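Local coordinates for putative endonuclease/exonuclease/phosphatase family protein (Bacteroides thetaiotaomicron, PDB 3MPR) that probably acts as a metal-dependent nuclease of the DNase I-like endonuclease/exonuclease/phosphatase family, at residues E62-Y67 and A85-T90; G242-T247 and H280-V285; Y248-E253 and A271-T276. All coordinates share one frame; numbering follows the deposited sequence.

How the interactions relate
Following the chain from its N terminus, interaction 1 comes first: 62-67, the end of helix 54-63, the turn after it and the first residue of strand 67-70, meets strand 86-89 and closes a short loop at one margin of the seven-strand sheet. That loop is complete before interaction 2 opens. There, 242-247 pairs with 280-285, joining strands 237-243 and 283-289 of the same sheet, about 18 Å from interaction 1 between centres. Interaction 3 lies within the loop that interaction 2 closes, since 248-253 and 271-276 carry the same chain runs outward as a two-stranded antiparallel arm. The two touch where Thr247 CB packs 3.3 Å from Arg275 O, and both reach the second subunit.

Interaction 1: E62-Y67 and A85-T90; sequences EALPGY and AIFYRT
Tyr67 lays its ring against Arg89, its partner in an antiparallel, non-hydrogen-bonded pair. Starting at the root of the tyrosine, CB lies 3.7 Å from Tyr88 O, and CD1 also passes close to that carbonyl. CE1 and CZ then come under the methylene of Arg89, with CZ 3.6 Å from Arg89 CG. This is a CH-pi contact: Arg89 CG stands over one face of the ring, displaced toward the rim, 26° off the normal. The pair points both side chains to one side of the sheet; there each CG is anti to its carbonyl carbon (chi1 -75° in Tyr67, -74° in Arg89), beside the backbone N. At the tip, Tyr67 OH lies 3.8 Å from Arg89 CG and bonds to Phe44 O, while the guanidinium of Arg89 turns to Asp91 in a salt bridge. On the opposite ring face sits Leu64 CD1, which also reaches Phe87 CD2 at 4.3 Å.

The backbone clamps the end of the pairing. Thr90 N gives Gly66 O a nearly straight bond of 2.9 Å. Gly66 belongs to a type II turn from Leu64 to Tyr67, closed by Tyr67 N to Leu64 O at 3.0 Å, and its positive phi suits glycine. A turn thus leads from helix 54-63 into edge strand 67-70, a helix-to-strand connection within the DNase I-like alpha/beta fold.

Interaction 2: G242-T247 and H280-V285; sequences GVLTDT and HFPVKV
Val243 has CG1 anti to its backbone N (chi1 174°), which brings that methyl to 3.5 Å from Phe281 CB, the two side chains crossing at about a right angle. In Phe281, CG is anti to the carbonyl carbon (chi1 -64°) and has Val243 CG1 and Leu244 O as near neighbours; the same methyl stays near CD2. Farther out, the ring passes alongside the backbone of 244-245: Phe281 CD1 is 3.4 Å from Leu244 O, CD1 and CE1 both lie near Thr245 CA, and Thr245 CG2 stands over one face. An alanine in place of the phenylalanine would keep the CB contact with Val243 but would probably open a gap beside Leu244 O and Thr245, leaving the methyl of Thr245 without the ring face it covers.

Leu244 crosses Pro282 at about a right angle, its CB 3.7 Å from Pro282 CG. Its CD1 touches that same ring carbon and Lys284 CB, so one leucine branch bridges two residues of the other arm.

The main chains hold the register. Gly242 and Lys284 exchange a pair of bonds, the one from Lys284 N to Gly242 O being 2.8 Å and almost straight at 178°. Beyond the non-hydrogen-bonded pair of Val243 and Val283, Leu244 N reaches Pro282 O at 3.2 Å, prolonging the pairing as the strands run out.

The extended chain of Lys284 leads away to bond His42 O, and Thr245 OG1 bonds Thr247 N of the second subunit. Within the sheet, strand 283-289 is bordered by strand 5-13 and by strand 237-243, which has strand 206-208 on its other side; Val283 and Val285 pack on Ile230 of strand 228-232.

Interaction 3: Y248-E253 and A271-T276; sequences YRSVRE and AYEART. With ACY (acetic acid), chain E.
Tyr248 and Arg275 cross obliquely, the phenol ring and the guanidinium 25° apart in plane. Arg275 CB sits over one face of the ring in a CH-pi contact, 3.5 Å from its centroid and displaced toward the rim, with CZ and CE2 the nearest ring atoms. A bend at chi2 (-80°) turns CD of the arginine aside; farther out, the guanidinium meets Ser250 OG at its edge, where NE gives OG an in-plane bond of 3.0 Å, with an angle of 168°. A water ties this group together, accepting from Ser250 OG and Arg275 NH2 and donating to Val251 O and Glu273 OE2.

Arg252 crosses Glu273 at about a right angle. Glu273 CB lies over the centre of the Arg252 guanidinium, while OE2 stands well out of its plane, 3.8 Å from Arg252 NH1, a long salt bridge resting on charge alone. With Arg275 the two form a salt-bridge network. Val251 and Tyr272 diverge, yet Val251 CG2 still meets Tyr272 CE2 at 3.6 Å.

Tyr248 O takes two bonds from opposite faces of its plane, from Arg275 N at 3.0 Å and from Arg249 NH1; Arg249 NE bonds Ser221 O of the second subunit. Paired bonds also join Ser250 with Glu273, and Arg252 N reaches Ala271 O at 2.9 Å. An acetic acid molecule, probably from the crystallisation liquor, accepts through OXT from Arg249 N.

This two-stranded antiparallel arm projects from the main sheets. Tyr248 packs on Arg31 and Val34 of helix 28-41 and bonds Gln30, Arg275 reaches Asp26 and Arg24, and Tyr272 meets Phe222 of the second subunit.

Interaction 1: E62-Y67 and A85-T90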
loop_
_atom_site.group_PDB
_atom_site.type_symbol
_atom_site.label_atom_id
_atom_site.label_comp_id
_atom_site.label_asym_id
_atom_site.label_seq_id
_atom_site.Cartn_x
_atom_site.Cartn_y
_atom_site.Cartn_z
ATOM N N GLU A 62 -11.553 14.376 -12.184
ATOM C CA GLU A 62 -11.736 15.476 -11.242
ATOM C C GLU A 62 -11.069 15.139 -9.907
ATOM O O GLU A 62 -10.461 16.001 -9.276
ATOM C CB GLU A 62 -13.218 15.798 -11.044
ATOM C CG GLU A 62 -13.488 16.830 -9.950
ATOM C CD GLU A 62 -14.967 17.094 -9.768
ATOM O OE1 GLU A 62 -15.705 16.148 -9.429
ATOM O OE2 GLU A 62 -15.399 18.245 -9.974
ATOM N N ALA A 63 -11.167 13.878 -9.494
ATOM C CA ALA A 63 -10.592 13.450 -8.220
ATOM C C ALA A 63 -9.090 13.237 -8.305
ATOM O O ALA A 63 -8.443 13.005 -7.283
ATOM C CB ALA A 63 -11.265 12.170 -7.728
ATOM N N LEU A 64 -8.538 13.304 -9.518
ATOM C CA LEU A 64 -7.119 13.011 -9.731
ATOM C C LEU A 64 -6.381 14.140 -10.445
ATOM O O LEU A 64 -6.018 14.005 -11.605
ATOM C CB LEU A 64 -6.943 11.704 -10.507
ATOM C CG LEU A 64 -7.313 10.416 -9.758
ATOM C CD1 LEU A 64 -7.211 9.222 -10.707
ATOM C CD2 LEU A 64 -6.419 10.217 -8.540
ATOM N N PRO A 65 -6.155 15.261 -9.741
ATOM C CA PRO A 65 -5.409 16.374 -10.327
ATOM C C PRO A 65 -4.092 15.852 -10.836
ATOM O O PRO A 65 -3.421 15.105 -10.117
ATOM C CB PRO A 65 -5.160 17.294 -9.130
ATOM C CG PRO A 65 -6.296 17.006 -8.200
ATOM C CD PRO A 65 -6.592 15.544 -8.362
ATOM N N GLY A 66 -3.735 16.215 -12.061
ATOM C CA GLY A 66 -2.471 15.788 -12.625
ATOM C C GLY A 66 -2.555 14.534 -13.479
ATOM O O GLY A 66 -1.562 14.146 -14.084
ATOM N N TYR A 67 -3.725 13.895 -13.517
ATOM C CA TYR A 67 -3.942 12.735 -14.383
ATOM C C TYR A 67 -4.808 13.089 -15.586
ATOM O O TYR A 67 -5.701 13.925 -15.483
ATOM C CB TYR A 67 -4.629 11.603 -13.611
ATOM C CG TYR A 67 -3.726 10.860 -12.644
ATOM C CD1 TYR A 67 -3.151 9.636 -12.991
ATOM C CD2 TYR A 67 -3.466 11.370 -11.373
ATOM C CE1 TYR A 67 -2.308 8.955 -12.088
ATOM C CE2 TYR A 67 -2.647 10.698 -10.472
ATOM C CZ TYR A 67 -2.068 9.492 -10.838
ATOM O OH TYR A 67 -1.250 8.838 -9.934
ATOM N N ALA A 85 -10.443 2.524 -20.133
ATOM C CA ALA A 85 -9.676 3.762 -20.112
ATOM C C ALA A 85 -8.337 3.615 -19.394
ATOM O O ALA A 85 -8.255 2.948 -18.367
ATOM C CB ALA A 85 -10.487 4.875 -19.493
ATOM N N ILE A 86 -7.304 4.256 -19.937
ATOM C CA ILE A 86 -5.969 4.286 -19.312
ATOM C C ILE A 86 -5.722 5.671 -18.718
ATOM O O ILE A 86 -5.869 6.678 -19.415
ATOM C CB ILE A 86 -4.867 3.945 -20.346
ATOM C CG1 ILE A 86 -5.064 2.521 -20.885
ATOM C CG2 ILE A 86 -3.461 4.105 -19.752
ATOM C CD1 ILE A 86 -4.347 2.254 -22.230
ATOM N N PHE A 87 -5.391 5.723 -17.425
ATOM C CA PHE A 87 -5.073 6.974 -16.746
ATOM C C PHE A 87 -3.565 7.086 -16.599
ATOM O O PHE A 87 -2.885 6.081 -16.395
ATOM C CB PHE A 87 -5.715 7.014 -15.340
ATOM C CG PHE A 87 -7.191 7.329 -15.341
ATOM C CD1 PHE A 87 -8.124 6.360 -15.675
ATOM C CD2 PHE A 87 -7.638 8.583 -14.961
ATOM C CE1 PHE A 87 -9.470 6.644 -15.671
ATOM C CE2 PHE A 87 -8.989 8.871 -14.951
ATOM C CZ PHE A 87 -9.906 7.898 -15.306
ATOM N N TYR A 88 -3.031 8.304 -16.685
ATOM C CA TYR A 88 -1.591 8.488 -16.546
ATOM C C TYR A 88 -1.284 9.872 -15.995
ATOM O O TYR A 88 -2.100 10.786 -16.116
ATOM C CB TYR A 88 -0.883 8.274 -17.885
ATOM C CG TYR A 88 -1.272 9.307 -18.912
ATOM C CD1 TYR A 88 -2.489 9.228 -19.568
ATOM C CD2 TYR A 88 -0.438 10.381 -19.200
ATOM C CE1 TYR A 88 -2.865 10.184 -20.503
ATOM C CE2 TYR A 88 -0.806 11.337 -20.133
ATOM C CZ TYR A 88 -2.023 11.225 -20.779
ATOM O OH TYR A 88 -2.421 12.163 -21.701
ATOM N N ARG A 89 -0.120 10.020 -15.364
ATOM C CA ARG A 89 0.307 11.316 -14.831
ATOM C C ARG A 89 0.820 12.178 -15.965
ATOM O O ARG A 89 1.774 11.802 -16.637
ATOM C CB ARG A 89 1.426 11.140 -13.808
ATOM C CG ARG A 89 0.953 10.582 -12.491
ATOM C CD ARG A 89 2.010 10.766 -11.433
ATOM N NE ARG A 89 2.325 12.176 -11.219
ATOM C CZ ARG A 89 2.985 12.622 -10.155
ATOM N NH1 ARG A 89 3.374 11.766 -9.219
ATOM N NH2 ARG A 89 3.248 13.915 -10.020
ATOM N N THR A 90 0.210 13.338 -16.175
ATOM C CA THR A 90 0.600 14.144 -17.328
ATOM C C THR A 90 1.994 14.747 -17.137
ATOM O O THR A 90 2.687 15.061 -18.110
ATOM C CB THR A 90 -0.426 15.250 -17.661
ATOM O OG1 THR A 90 -0.587 16.119 -16.539
ATOM C CG2 THR A 90 -1.775 14.646 -18.030
#

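Interaction 2: G242-T247 and H280-V285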
loop_
_atom_site.group_PDB
_atom_site.type_symbol
_atom_site.label_atom_id
_atom_site.label_comp_id
_atom_site.label_asym_id
_atom_site.label_seq_id
_atom_site.Cartn_x
_atom_site.Cartn_y
_atom_site.Cartn_z
ATOM N N GLY A 242 1.878 -6.408 -6.042
ATOM C CA GLY A 242 1.042 -6.331 -4.861
ATOM C C GLY A 242 -0.433 -6.303 -5.217
ATOM O O GLY A 242 -0.835 -5.706 -6.210
ATOM N N VAL A 243 -1.237 -6.988 -4.416
ATOM C CA VAL A 243 -2.679 -6.806 -4.435
ATOM C C VAL A 243 -3.045 -5.942 -3.234
ATOM O O VAL A 243 -2.719 -6.276 -2.088
ATOM C CB VAL A 243 -3.401 -8.162 -4.347
ATOM C CG1 VAL A 243 -4.886 -7.968 -4.228
ATOM C CG2 VAL A 243 -3.071 -9.015 -5.569
ATOM N N LEU A 244 -3.718 -4.825 -3.486
ATOM C CA LEU A 244 -4.007 -3.868 -2.423
ATOM C C LEU A 244 -5.408 -4.122 -1.860
ATOM O O LEU A 244 -6.414 -3.932 -2.541
ATOM C CB LEU A 244 -3.863 -2.438 -2.956
ATOM C CG LEU A 244 -2.544 -2.251 -3.745
ATOM C CD1 LEU A 244 -2.393 -0.833 -4.286
ATOM C CD2 LEU A 244 -1.335 -2.626 -2.891
ATOM N N THR A 245 -5.453 -4.553 -0.605
ATOM C CA THR A 245 -6.691 -4.986 0.039
ATOM C C THR A 245 -7.349 -3.886 0.878
ATOM O O THR A 245 -8.261 -4.161 1.669
ATOM C CB THR A 245 -6.417 -6.222 0.945
ATOM O OG1 THR A 245 -5.452 -5.894 1.955
ATOM C CG2 THR A 245 -5.874 -7.381 0.103
ATOM N N ASP A 246 -6.904 -2.644 0.682
ATOM C CA ASP A 246 -7.342 -1.522 1.513
ATOM C C ASP A 246 -8.864 -1.507 1.546
ATOM O O ASP A 246 -9.506 -1.747 0.521
ATOM C CB ASP A 246 -6.873 -0.178 0.936
ATOM C CG ASP A 246 -5.375 -0.101 0.692
ATOM O OD1 ASP A 246 -4.745 -1.123 0.342
ATOM O OD2 ASP A 246 -4.838 1.029 0.798
ATOM N N THR A 247 -9.444 -1.228 2.712
ATOM C CA THR A 247 -10.899 -1.085 2.811
ATOM C C THR A 247 -11.301 0.183 3.553
ATOM O O THR A 247 -10.585 0.655 4.448
ATOM C CB THR A 247 -11.548 -2.285 3.564
ATOM O OG1 THR A 247 -10.822 -2.533 4.773
ATOM C CG2 THR A 247 -11.536 -3.539 2.715
ATOM N N HIS A 280 -13.223 -5.510 -7.428
ATOM C CA HIS A 280 -11.905 -6.134 -7.564
ATOM C C HIS A 280 -10.926 -5.418 -6.632
ATOM O O HIS A 280 -11.191 -4.300 -6.172
ATOM C CB HIS A 280 -11.371 -6.007 -8.990
ATOM C CG HIS A 280 -12.173 -6.741 -10.020
ATOM N ND1 HIS A 280 -13.498 -6.457 -10.288
ATOM C CD2 HIS A 280 -11.818 -7.723 -10.881
ATOM C CE1 HIS A 280 -13.927 -7.246 -11.260
ATOM N NE2 HIS A 280 -12.925 -8.022 -11.638
ATOM N N PHE A 281 -9.787 -6.051 -6.379
ATOM C CA PHE A 281 -8.657 -5.346 -5.780
ATOM C C PHE A 281 -7.751 -4.846 -6.893
ATOM O O PHE A 281 -7.584 -5.533 -7.886
ATOM C CB PHE A 281 -7.858 -6.281 -4.882
ATOM C CG PHE A 281 -8.630 -6.781 -3.696
ATOM C CD1 PHE A 281 -9.212 -5.891 -2.814
ATOM C CD2 PHE A 281 -8.768 -8.137 -3.461
ATOM C CE1 PHE A 281 -9.924 -6.339 -1.724
ATOM C CE2 PHE A 281 -9.486 -8.591 -2.367
ATOM C CZ PHE A 281 -10.064 -7.687 -1.504
ATOM N N PRO A 282 -7.138 -3.660 -6.714
ATOM C CA PRO A 282 -6.140 -3.228 -7.701
ATOM C C PRO A 282 -4.906 -4.119 -7.671
ATOM O O PRO A 282 -4.508 -4.609 -6.621
ATOM C CB PRO A 282 -5.765 -1.816 -7.240
ATOM C CG PRO A 282 -6.130 -1.754 -5.816
ATOM C CD PRO A 282 -7.297 -2.691 -5.613
ATOM N N VAL A 283 -4.310 -4.332 -8.838
ATOM C CA VAL A 283 -3.036 -5.009 -8.914
ATOM C C VAL A 283 -1.988 -3.938 -9.206
ATOM O O VAL A 283 -2.114 -3.200 -10.178
ATOM C CB VAL A 283 -3.016 -6.048 -10.055
ATOM C CG1 VAL A 283 -1.601 -6.582 -10.267
ATOM C CG2 VAL A 283 -4.002 -7.197 -9.771
ATOM N N LYS A 284 -0.971 -3.840 -8.358
ATOM C CA LYS A 284 0.051 -2.811 -8.524
ATOM C C LYS A 284 1.395 -3.474 -8.806
ATOM O O LYS A 284 1.831 -4.349 -8.055
ATOM C CB LYS A 284 0.141 -1.929 -7.269
ATOM C CG LYS A 284 1.353 -1.019 -7.257
ATOM C CD LYS A 284 1.467 -0.218 -5.972
ATOM C CE LYS A 284 2.889 0.327 -5.793
ATOM N NZ LYS A 284 2.976 1.354 -4.687
ATOM N N VAL A 285 2.054 -3.052 -9.879
ATOM C CA VAL A 285 3.338 -3.648 -10.265
ATOM C C VAL A 285 4.403 -2.569 -10.483
ATOM O O VAL A 285 4.138 -1.540 -11.105
ATOM C CB VAL A 285 3.191 -4.508 -11.540
ATOM C CG1 VAL A 285 4.583 -4.915 -12.093
ATOM C CG2 VAL A 285 2.319 -5.749 -11.242
#

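Interaction 3: Y248-E253 and A271-T276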
loop_
_atom_site.group_PDB
_atom_site.type_symbol
_atom_site.label_atom_id
_atom_site.label_comp_id
_atom_site.label_asym_id
_atom_site.label_seq_id
_atom_site.Cartn_x
_atom_site.Cartn_y
_atom_site.Cartn_z
ATOM N N TYR A 248 -12.459 0.721 3.192
ATOM C CA TYR A 248 -13.036 1.833 3.929
ATOM C C TYR A 248 -14.181 1.312 4.804
ATOM O O TYR A 248 -14.369 0.097 4.923
ATOM C CB TYR A 248 -13.472 2.966 2.978
ATOM C CG TYR A 248 -14.703 2.701 2.111
ATOM C CD1 TYR A 248 -15.928 3.254 2.443
ATOM C CD2 TYR A 248 -14.625 1.950 0.944
ATOM C CE1 TYR A 248 -17.049 3.052 1.662
ATOM C CE2 TYR A 248 -15.757 1.738 0.138
ATOM C CZ TYR A 248 -16.966 2.301 0.514
ATOM O OH TYR A 248 -18.112 2.115 -0.230
ATOM N N ARG A 249 -14.924 2.212 5.441
ATOM C CA ARG A 249 -15.989 1.779 6.344
ATOM C C ARG A 249 -17.243 2.575 6.072
ATOM O O ARG A 249 -17.167 3.751 5.719
ATOM C CB ARG A 249 -15.598 1.970 7.812
ATOM C CG ARG A 249 -14.352 1.191 8.265
ATOM C CD ARG A 249 -14.593 -0.318 8.452
ATOM N NE ARG A 249 -13.362 -0.952 8.927
ATOM C CZ ARG A 249 -12.391 -1.383 8.129
ATOM N NH1 ARG A 249 -12.532 -1.289 6.808
ATOM N NH2 ARG A 249 -11.286 -1.917 8.647
ATOM N N SER A 250 -18.394 1.941 6.272
ATOM C CA SER A 250 -19.665 2.647 6.187
ATOM C C SER A 250 -20.505 2.314 7.407
ATOM O O SER A 250 -20.264 1.318 8.087
ATOM C CB SER A 250 -20.411 2.256 4.910
ATOM O OG SER A 250 -20.768 0.888 4.962
ATOM N N VAL A 251 -21.479 3.166 7.700
ATOM C CA VAL A 251 -22.392 2.901 8.803
ATOM C C VAL A 251 -23.375 1.810 8.405
ATOM O O VAL A 251 -23.977 1.866 7.333
ATOM C CB VAL A 251 -23.167 4.161 9.212
ATOM C CG1 VAL A 251 -24.203 3.824 10.287
ATOM C CG2 VAL A 251 -22.204 5.222 9.713
ATOM N N ARG A 252 -23.505 0.810 9.269
ATOM C CA ARG A 252 -24.449 -0.286 9.074
ATOM C C ARG A 252 -25.874 0.213 9.261
ATOM O O ARG A 252 -26.221 0.719 10.328
ATOM C CB ARG A 252 -24.178 -1.398 10.088
ATOM C CG ARG A 252 -23.686 -2.694 9.493
ATOM C CD ARG A 252 -23.755 -3.827 10.506
ATOM N NE ARG A 252 -22.542 -4.643 10.490
ATOM C CZ ARG A 252 -22.226 -5.505 9.527
ATOM N NH1 ARG A 252 -23.029 -5.667 8.481
ATOM N NH2 ARG A 252 -21.099 -6.204 9.607
ATOM N N GLU A 253 -26.693 0.069 8.223
ATOM C CA GLU A 253 -28.094 0.461 8.292
ATOM C C GLU A 253 -28.914 -0.599 9.015
ATOM O O GLU A 253 -29.169 -0.488 10.213
ATOM C CB GLU A 253 -28.663 0.694 6.891
ATOM C CG GLU A 253 -28.782 -0.566 6.046
ATOM C CD GLU A 253 -29.896 -0.469 5.018
ATOM O OE1 GLU A 253 -30.672 0.506 5.080
ATOM O OE2 GLU A 253 -29.999 -1.366 4.154
ATOM N N ALA A 271 -22.630 1.268 14.561
ATOM C CA ALA A 271 -21.971 0.064 14.070
ATOM C C ALA A 271 -21.541 0.293 12.626
ATOM O O ALA A 271 -22.205 1.022 11.887
ATOM C CB ALA A 271 -22.896 -1.129 14.170
ATOM N N TYR A 272 -20.425 -0.321 12.236
ATOM C CA TYR A 272 -19.840 -0.098 10.918
ATOM C C TYR A 272 -19.549 -1.426 10.256
ATOM O O TYR A 272 -19.545 -2.459 10.918
ATOM C CB TYR A 272 -18.528 0.682 11.041
ATOM C CG TYR A 272 -18.696 2.079 11.574
ATOM C CD1 TYR A 272 -18.709 2.323 12.945
ATOM C CD2 TYR A 272 -18.832 3.160 10.710
ATOM C CE1 TYR A 272 -18.857 3.602 13.441
ATOM C CE2 TYR A 272 -18.983 4.450 11.199
ATOM C CZ TYR A 272 -18.997 4.660 12.564
ATOM O OH TYR A 272 -19.139 5.937 13.049
ATOM N N GLU A 273 -19.312 -1.394 8.943
ATOM C CA GLU A 273 -18.884 -2.580 8.225
ATOM C C GLU A 273 -17.809 -2.222 7.208
ATOM O O GLU A 273 -17.776 -1.108 6.689
ATOM C CB GLU A 273 -20.057 -3.261 7.526
ATOM C CG GLU A 273 -20.712 -2.439 6.434
ATOM C CD GLU A 273 -21.976 -3.115 5.890
ATOM O OE1 GLU A 273 -21.849 -4.121 5.154
ATOM O OE2 GLU A 273 -23.093 -2.651 6.211
ATOM N N ALA A 274 -16.933 -3.174 6.929
ATOM C CA ALA A 274 -15.909 -2.966 5.919
ATOM C C ALA A 274 -16.556 -2.935 4.547
ATOM O O ALA A 274 -17.529 -3.645 4.299
ATOM C CB ALA A 274 -14.867 -4.068 5.986
ATOM N N ARG A 275 -16.009 -2.102 3.664
ATOM C CA ARG A 275 -16.469 -1.998 2.281
ATOM C C ARG A 275 -15.234 -2.019 1.399
ATOM O O ARG A 275 -14.224 -1.413 1.752
ATOM C CB ARG A 275 -17.160 -0.645 2.056
ATOM C CG ARG A 275 -18.483 -0.463 2.773
ATOM C CD ARG A 275 -19.589 -1.152 2.000
ATOM N NE ARG A 275 -20.884 -1.016 2.666
ATOM C CZ ARG A 275 -22.001 -1.592 2.229
ATOM N NH1 ARG A 275 -21.977 -2.334 1.127
ATOM N NH2 ARG A 275 -23.138 -1.428 2.894
ATOM N N THR A 276 -15.307 -2.687 0.251
ATOM C CA THR A 276 -14.183 -2.663 -0.676
ATOM C C THR A 276 -14.420 -1.519 -1.669
ATOM O O THR A 276 -15.553 -1.286 -2.083
ATOM C CB THR A 276 -14.020 -3.999 -1.414
ATOM O OG1 THR A 276 -15.239 -4.317 -2.106
ATOM C CG2 THR A 276 -13.683 -5.107 -0.427
HETATM C C ACY E . -13.668 5.932 5.402
HETATM O O ACY E . -14.239 6.171 4.308
HETATM O OXT ACY E . -13.532 4.786 5.913
HETATM C CH3 ACY E . -13.103 7.116 6.125
HETATM O O HOH W 1 -18.077 -0.356 -1.590
HETATM O O HOH W 2 -23.304 0.113 5.243
HETATM O O HOH W 3 -25.073 2.078 13.119
#